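Local coordinates for uncharacterized ATP-binding protein MJ1010 (Methanocaldococcus jannaschii DSM 2661, PDB 3BJO), which is of unknown function but probably binds ATP, with a C-terminal domain from a family grouped with helix-turn-helix proteins, at residues A[56-61]-A[91-96]. Numbering follows the deposited sequence.
Sequences GKYEIE and QSFLVW. With FMT (formic acid), chain B.
CG stands anti to the backbone N in both Tyr58 (chi1 -172°) and Trp96, which brings the phenol edge against the indole in the first turn of the helix beginning at Phe93. There the tyrosine presents an edge to one face of the indole, a T-shaped pair with planes at 83°, and Tyr58 CD1 comes within 3.5 Å of Trp96 CD2. The outer end of the same phenol meets Phe93. These two rings are inclined by only 24° yet offset so far that they scarcely overlap, with Tyr58 OH over one face of the phenylalanine near its rim and Tyr58 CE1 3.6 Å from Phe93 CD1. Trp96 NE1 hydrogen-bonds to Phe54 O, which helps fix the rotation of the indole. Ser92 caps the helix: its OG accepts from Val95 N at 3.3 Å and, weakly, from Leu94 N. At the far end of 56-61, Glu61 N gives a nearly straight hydrogen bond to O1 of a formic acid molecule (2.9 Å), probably from the crystallisation liquor. The surface aromatic cluster joins the loop leading into edge strand 60-61 to the start of helix 93-102, and both Tyr58 and Trp96 rest on Pro90 at the end of central strand 87-90.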
loop_
_atom_site.group_PDB
_atom_site.type_symbol
_atom_site.label_atom_id
_atom_site.label_comp_id
_atom_site.label_asym_id
_atom_site.label_seq_id
_atom_site.Cartn_x
_atom_site.Cartn_y
_atom_site.Cartn_z
ATOM N N GLY A 56 6.208 10.325 3.993
ATOM C CA GLY A 56 6.121 11.558 4.717
ATOM C C GLY A 56 4.736 12.165 4.885
ATOM O O GLY A 56 4.629 13.298 5.357
ATOM N N LYS A 57 3.681 11.444 4.502
ATOM C CA LYS A 57 2.340 12.010 4.549
ATOM C C LYS A 57 1.295 10.927 4.543
ATOM O O LYS A 57 1.365 10.021 3.714
ATOM C CB LYS A 57 2.115 12.931 3.362
ATOM C CG LYS A 57 1.113 14.017 3.655
ATOM C CD LYS A 57 0.750 14.728 2.356
ATOM C CE LYS A 57 -0.139 15.941 2.614
ATOM N NZ LYS A 57 -1.220 15.696 3.610
ATOM N N TYR A 58 0.327 11.008 5.464
ATOM C CA TYR A 58 -0.623 9.911 5.646
ATOM C C TYR A 58 -1.601 9.854 4.490
ATOM O O TYR A 58 -1.998 8.784 4.070
ATOM C CB TYR A 58 -1.378 10.028 6.989
ATOM C CG TYR A 58 -2.250 8.841 7.363
ATOM C CD1 TYR A 58 -1.690 7.645 7.744
ATOM C CD2 TYR A 58 -3.641 8.956 7.406
ATOM C CE1 TYR A 58 -2.495 6.527 8.132
ATOM C CE2 TYR A 58 -4.467 7.860 7.798
ATOM C CZ TYR A 58 -3.874 6.647 8.148
ATOM O OH TYR A 58 -4.656 5.553 8.522
ATOM N N GLU A 59 -1.941 11.013 3.944
ATOM C CA GLU A 59 -3.000 11.112 2.954
ATOM C C GLU A 59 -2.465 11.658 1.641
ATOM O O GLU A 59 -1.924 12.768 1.597
ATOM C CB GLU A 59 -4.135 12.006 3.476
ATOM C CG GLU A 59 -5.344 12.070 2.540
ATOM C CD GLU A 59 -6.499 12.939 3.087
ATOM O OE1 GLU A 59 -6.258 13.831 3.950
ATOM O OE2 GLU A 59 -7.652 12.741 2.624
ATOM N N ILE A 60 -2.633 10.876 0.576
ATOM C CA ILE A 60 -2.020 11.194 -0.733
ATOM C C ILE A 60 -3.034 11.422 -1.866
ATOM O O ILE A 60 -3.958 10.652 -2.044
ATOM C CB ILE A 60 -0.988 10.120 -1.150
ATOM C CG1 ILE A 60 0.218 10.096 -0.171
ATOM C CG2 ILE A 60 -0.465 10.336 -2.634
ATOM C CD1 ILE A 60 1.047 11.419 -0.104
ATOM N N GLU A 61 -2.826 12.469 -2.642
ATOM C CA GLU A 61 -3.694 12.753 -3.809
ATOM C C GLU A 61 -3.624 11.700 -4.914
ATOM O O GLU A 61 -2.516 11.321 -5.357
ATOM C CB GLU A 61 -3.346 14.116 -4.362
ATOM C CG GLU A 61 -3.843 15.256 -3.441
ATOM C CD GLU A 61 -3.213 16.573 -3.758
ATOM O OE1 GLU A 61 -2.371 16.634 -4.659
ATOM O OE2 GLU A 61 -3.555 17.568 -3.103
ATOM N N GLN A 91 -4.559 1.497 4.666
ATOM C CA GLN A 91 -5.801 0.922 5.207
ATOM C C GLN A 91 -5.815 0.879 6.697
ATOM O O GLN A 91 -6.868 0.709 7.282
ATOM C CB GLN A 91 -6.114 -0.461 4.658
ATOM C CG GLN A 91 -6.757 -0.372 3.320
ATOM C CD GLN A 91 -7.677 -1.507 3.034
ATOM O OE1 GLN A 91 -7.939 -2.345 3.919
ATOM N NE2 GLN A 91 -8.195 -1.556 1.784
ATOM N N SER A 92 -4.649 1.050 7.316
ATOM C CA SER A 92 -4.559 1.160 8.794
ATOM C C SER A 92 -3.250 1.820 9.137
ATOM O O SER A 92 -2.417 2.000 8.245
ATOM C CB SER A 92 -4.682 -0.210 9.474
ATOM O OG SER A 92 -3.452 -0.886 9.443
ATOM N N PHE A 93 -3.065 2.212 10.397
ATOM C CA PHE A 93 -1.794 2.828 10.801
ATOM C C PHE A 93 -0.678 1.775 10.829
ATOM O O PHE A 93 0.526 2.140 10.797
ATOM C CB PHE A 93 -1.861 3.534 12.167
ATOM C CG PHE A 93 -2.930 4.607 12.277
ATOM C CD1 PHE A 93 -2.760 5.877 11.686
ATOM C CD2 PHE A 93 -4.116 4.356 13.004
ATOM C CE1 PHE A 93 -3.741 6.879 11.805
ATOM C CE2 PHE A 93 -5.122 5.381 13.137
ATOM C CZ PHE A 93 -4.920 6.634 12.527
ATOM N N LEU A 94 -1.054 0.493 10.926
ATOM C CA LEU A 94 -0.066 -0.615 10.843
ATOM C C LEU A 94 0.520 -0.636 9.438
ATOM O O LEU A 94 1.724 -0.832 9.276
ATOM C CB LEU A 94 -0.707 -1.995 11.124
ATOM C CG LEU A 94 -1.495 -2.232 12.428
ATOM C CD1 LEU A 94 -2.183 -3.632 12.456
ATOM C CD2 LEU A 94 -0.543 -2.121 13.650
ATOM N N VAL A 95 -0.353 -0.457 8.430
ATOM C CA VAL A 95 0.086 -0.398 7.047
ATOM C C VAL A 95 1.003 0.818 6.900
ATOM O O VAL A 95 2.077 0.684 6.346
ATOM C CB VAL A 95 -1.101 -0.378 6.012
ATOM C CG1 VAL A 95 -0.535 -0.196 4.612
ATOM C CG2 VAL A 95 -1.974 -1.715 6.091
ATOM N N TRP A 96 0.580 1.996 7.390
ATOM C CA TRP A 96 1.444 3.193 7.325
ATOM C C TRP A 96 2.827 2.976 7.917
ATOM O O TRP A 96 3.864 3.278 7.289
ATOM C CB TRP A 96 0.769 4.401 7.993
ATOM C CG TRP A 96 1.373 5.731 7.610
ATOM C CD1 TRP A 96 1.795 6.134 6.358
ATOM C CD2 TRP A 96 1.601 6.841 8.480
ATOM N NE1 TRP A 96 2.285 7.430 6.409
ATOM C CE2 TRP A 96 2.179 7.888 7.691
ATOM C CE3 TRP A 96 1.376 7.060 9.853
ATOM C CZ2 TRP A 96 2.521 9.146 8.231
ATOM C CZ3 TRP A 96 1.746 8.295 10.396
ATOM C CH2 TRP A 96 2.312 9.323 9.585
HETATM C C FMT B . -0.914 15.206 -1.145
HETATM O O1 FMT B . -0.720 14.292 -1.949
HETATM O O2 FMT B . -1.850 15.238 -0.355
#